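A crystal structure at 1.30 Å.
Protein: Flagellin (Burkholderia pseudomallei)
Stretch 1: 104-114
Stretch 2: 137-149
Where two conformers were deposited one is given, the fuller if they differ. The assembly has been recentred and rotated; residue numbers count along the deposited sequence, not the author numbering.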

# COMPACT_ATOMS: atom_id res chain seq x y z
N GLY A 104 3.88 -2.44 3.98
CA GLY A 104 2.84 -3.43 4.22
C GLY A 104 2.21 -3.97 2.95
O GLY A 104 2.79 -3.87 1.87
N MET A 105 1.03 -4.59 3.12
CA MET A 105 0.32 -5.23 2.02
C MET A 105 -0.68 -4.28 1.40
O MET A 105 -1.23 -3.42 2.07
CB MET A 105 -0.40 -6.49 2.53
CG MET A 105 0.53 -7.55 3.12
SD MET A 105 -0.33 -8.94 3.87
CE MET A 105 -1.26 -8.16 5.19
N VAL A 106 -0.95 -4.46 0.11
CA VAL A 106 -1.97 -3.66 -0.56
C VAL A 106 -3.36 -4.02 -0.03
O VAL A 106 -3.68 -5.19 0.11
CB VAL A 106 -1.93 -3.89 -2.08
CG1 VAL A 106 -2.94 -2.98 -2.76
CG2 VAL A 106 -0.54 -3.63 -2.67
N GLN A 107 -4.17 -3.02 0.31
CA GLN A 107 -5.54 -3.28 0.75
C GLN A 107 -6.31 -4.03 -0.33
O GLN A 107 -6.03 -3.89 -1.51
CB GLN A 107 -6.27 -1.99 1.08
CG GLN A 107 -6.54 -1.12 -0.14
CD GLN A 107 -7.21 0.19 0.22
OE1 GLN A 107 -6.70 1.26 -0.13
NE2 GLN A 107 -8.34 0.12 0.92
N THR A 108 -7.30 -4.80 0.08
CA THR A 108 -8.05 -5.62 -0.86
C THR A 108 -8.80 -4.79 -1.92
O THR A 108 -9.24 -3.65 -1.66
CB THR A 108 -9.03 -6.55 -0.13
OG1 THR A 108 -9.54 -7.49 -1.05
CG2 THR A 108 -10.19 -5.79 0.57
N GLY A 109 -8.90 -5.36 -3.12
CA GLY A 109 -9.76 -4.81 -4.17
C GLY A 109 -9.13 -3.83 -5.13
O GLY A 109 -9.84 -3.21 -5.92
N GLN A 110 -7.81 -3.66 -5.07
CA GLN A 110 -7.12 -2.69 -5.91
C GLN A 110 -6.52 -3.40 -7.13
O GLN A 110 -5.88 -4.44 -7.01
CB GLN A 110 -6.04 -1.99 -5.10
CG GLN A 110 -6.59 -1.27 -3.87
CD GLN A 110 -7.21 0.06 -4.25
OE1 GLN A 110 -8.42 0.24 -4.14
NE2 GLN A 110 -6.38 0.99 -4.73
N THR A 111 -6.75 -2.84 -8.31
CA THR A 111 -6.17 -3.39 -9.53
C THR A 111 -4.70 -2.97 -9.59
O THR A 111 -4.37 -1.80 -9.64
CB THR A 111 -6.95 -2.98 -10.78
OG1 THR A 111 -8.28 -3.52 -10.67
CG2 THR A 111 -6.31 -3.54 -12.04
N LEU A 112 -3.83 -3.97 -9.57
CA LEU A 112 -2.39 -3.78 -9.55
C LEU A 112 -1.82 -3.60 -10.95
O LEU A 112 -0.77 -3.00 -11.12
CB LEU A 112 -1.70 -4.96 -8.85
CG LEU A 112 -2.18 -5.25 -7.43
CD1 LEU A 112 -1.47 -6.47 -6.86
CD2 LEU A 112 -1.94 -4.05 -6.53
N GLY A 113 -2.49 -4.19 -11.94
CA GLY A 113 -2.07 -4.08 -13.34
C GLY A 113 -2.90 -5.00 -14.20
O GLY A 113 -3.61 -5.86 -13.69
N THR A 114 -2.80 -4.79 -15.52
CA THR A 114 -3.50 -5.57 -16.51
C THR A 114 -2.47 -6.10 -17.51
O THR A 114 -1.65 -5.35 -18.03
CB THR A 114 -4.54 -4.70 -17.21
OG1 THR A 114 -5.48 -4.24 -16.24
CG2 THR A 114 -5.26 -5.45 -18.33
N GLN A 137 -7.02 -10.24 -21.92
CA GLN A 137 -6.38 -9.48 -20.84
C GLN A 137 -6.69 -10.15 -19.53
O GLN A 137 -7.75 -10.76 -19.39
CB GLN A 137 -6.89 -8.02 -20.77
CG GLN A 137 -6.82 -7.27 -22.08
CD GLN A 137 -7.35 -5.86 -22.02
OE1 GLN A 137 -7.83 -5.41 -21.00
NE2 GLN A 137 -7.28 -5.17 -23.14
N ILE A 138 -5.77 -10.01 -18.57
CA ILE A 138 -6.03 -10.42 -17.19
C ILE A 138 -5.73 -9.24 -16.28
O ILE A 138 -4.62 -8.71 -16.28
CB ILE A 138 -5.19 -11.64 -16.77
CG1 ILE A 138 -5.50 -12.83 -17.69
CG2 ILE A 138 -5.44 -11.97 -15.29
CD1 ILE A 138 -4.52 -13.99 -17.50
N ASN A 139 -6.73 -8.85 -15.50
CA ASN A 139 -6.58 -7.85 -14.45
C ASN A 139 -6.22 -8.55 -13.16
O ASN A 139 -6.90 -9.49 -12.77
CB ASN A 139 -7.87 -7.09 -14.27
CG ASN A 139 -8.38 -6.52 -15.58
OD1 ASN A 139 -7.73 -5.67 -16.21
ND2 ASN A 139 -9.53 -6.99 -16.01
N VAL A 140 -5.14 -8.10 -12.52
CA VAL A 140 -4.65 -8.68 -11.27
C VAL A 140 -5.04 -7.75 -10.13
O VAL A 140 -4.65 -6.58 -10.11
CB VAL A 140 -3.13 -8.87 -11.33
CG1 VAL A 140 -2.60 -9.52 -10.04
CG2 VAL A 140 -2.74 -9.70 -12.54
N VAL A 141 -5.82 -8.29 -9.20
CA VAL A 141 -6.47 -7.51 -8.15
C VAL A 141 -5.97 -8.00 -6.78
O VAL A 141 -5.89 -9.19 -6.52
CB VAL A 141 -8.01 -7.66 -8.26
CG1 VAL A 141 -8.71 -6.84 -7.21
CG2 VAL A 141 -8.50 -7.24 -9.65
N SER A 142 -5.61 -7.07 -5.90
CA SER A 142 -5.13 -7.43 -4.57
C SER A 142 -6.23 -8.07 -3.73
O SER A 142 -7.42 -7.76 -3.90
CB SER A 142 -4.63 -6.18 -3.84
OG SER A 142 -5.70 -5.25 -3.74
N ASP A 143 -5.83 -8.95 -2.80
CA ASP A 143 -6.75 -9.58 -1.86
C ASP A 143 -6.62 -9.10 -0.41
O ASP A 143 -7.34 -9.57 0.45
CB ASP A 143 -6.71 -11.12 -1.96
CG ASP A 143 -5.40 -11.73 -1.46
OD1 ASP A 143 -4.54 -11.03 -0.88
OD2 ASP A 143 -5.25 -12.97 -1.64
N GLY A 144 -5.73 -8.15 -0.14
CA GLY A 144 -5.54 -7.63 1.20
C GLY A 144 -4.63 -8.46 2.08
O GLY A 144 -4.33 -8.06 3.22
N LYS A 145 -4.22 -9.62 1.59
CA LYS A 145 -3.37 -10.56 2.32
C LYS A 145 -2.06 -10.85 1.57
O LYS A 145 -1.36 -11.82 1.88
CB LYS A 145 -4.14 -11.87 2.57
CG LYS A 145 -5.40 -11.65 3.41
CD LYS A 145 -6.19 -12.93 3.68
CE LYS A 145 -5.51 -13.87 4.66
NZ LYS A 145 -5.29 -13.31 6.02
N GLY A 146 -1.72 -9.98 0.61
CA GLY A 146 -0.48 -10.11 -0.14
C GLY A 146 -0.58 -10.96 -1.40
O GLY A 146 0.45 -11.17 -2.07
N GLY A 147 -1.79 -11.40 -1.76
CA GLY A 147 -2.00 -12.18 -2.97
C GLY A 147 -3.09 -11.57 -3.85
O GLY A 147 -3.36 -10.37 -3.79
N PHE A 148 -3.67 -12.40 -4.70
CA PHE A 148 -4.35 -11.91 -5.90
C PHE A 148 -5.64 -12.64 -6.22
O PHE A 148 -5.77 -13.84 -5.96
CB PHE A 148 -3.42 -12.08 -7.13
CG PHE A 148 -1.98 -11.71 -6.88
CD1 PHE A 148 -1.64 -10.39 -6.66
CD2 PHE A 148 -0.98 -12.68 -6.80
CE1 PHE A 148 -0.32 -10.05 -6.37
CE2 PHE A 148 0.33 -12.35 -6.52
CZ PHE A 148 0.67 -11.03 -6.32
N THR A 149 -6.55 -11.91 -6.84
CA THR A 149 -7.65 -12.48 -7.61
C THR A 149 -7.53 -11.93 -9.05
O THR A 149 -6.76 -11.01 -9.31
CB THR A 149 -9.02 -12.15 -7.00
OG1 THR A 149 -9.19 -10.73 -6.94
CG2 THR A 149 -9.19 -12.78 -5.62
O HOH W 1 -2.92 -7.68 -0.70
O HOH W 2 -10.66 -9.77 -0.02

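The two stretches run antiparallel. Strand 111-114 lies beside strand 137-142, with their N-to-C directions at 164° and their axes 4.6 Å apart at the closest. Backbone hydrogen bonds join them. L112 N donates to V140 O at 2.8 Å, and V140 N donates to G113 O at 3.0 Å. V140 thus accepts from L112 but donates to the next residue, G113; L112 itself is not extended, with phi/psi -85/-28. T111 faces V141 and T114 faces N139, each as a non-hydrogen-bonded pair with CA atoms 4.3 Å apart. The CA atoms assist. T114 CA lies 3.3 Å from I138 O, and V141 CA lies 3.3 Å from Q110 O, both as CA-H...O contacts.

The pairing continues into the loop before the first strand. S142 N donates to Q110 O at 2.9 Å, and G109 N donates to S142 O at 2.9 Å, nearly straight at 173°. G109 has phi/psi 92/9, where a CB would be jammed against the carbonyl O of the preceding residue, so glycine suits the bend.

Further on, the second stretch turns back on itself. D143 N bonds to G147 O at 3.0 Å, and V141 and T149 exchange two backbone bonds. The D143 side chain points away from stretch 1 and serves this turn: its OD1 accepts from K145 N and from G147 N, each at 2.9 Å. G144 and G146 both have positive phi. A CB on G144 would lie 3.1 Å from T108 CB, so the bare CA lets the loop come close. G144 CA reaches V106 O at 3.3 Å in a CA-H...O contact. Water 1 fills the gap here. It donates to V106 O at 2.7 Å and accepts from G146 N at 2.9 Å, with a weak bond from G144 N at 2.9 Å.

S142 is the central side chain, buried and pointing toward stretch 1. Its OG, in the p rotamer, donates to Q107 O at 2.6 Å and accepts from Q110 N at 3.0 Å. A small hydroxyl that can give and take suits this place, since it satisfies two backbone groups of the loop.

At the far end, T114 OG1 donates to N139 OD1 at 2.7 Å. These side chains share a face of the sheet with T111 and V141, so the polar pair forms directly across the strands. T114 CG2 also lies 3.7 Å from Q137 OE1.

Apolar contacts complete the join. L112 points toward stretch 2 and is buried; its CD1 meets F148 CE1 at 3.8 Å, at the edge of the ring. M105 also points toward stretch 2. Its SD lies 3.5 Å from K145 C, and its CE lies 3.6 Å from G144 O, so the flexible thioether packs along the turn. Together the stretches bury 753 Å², counting both sides.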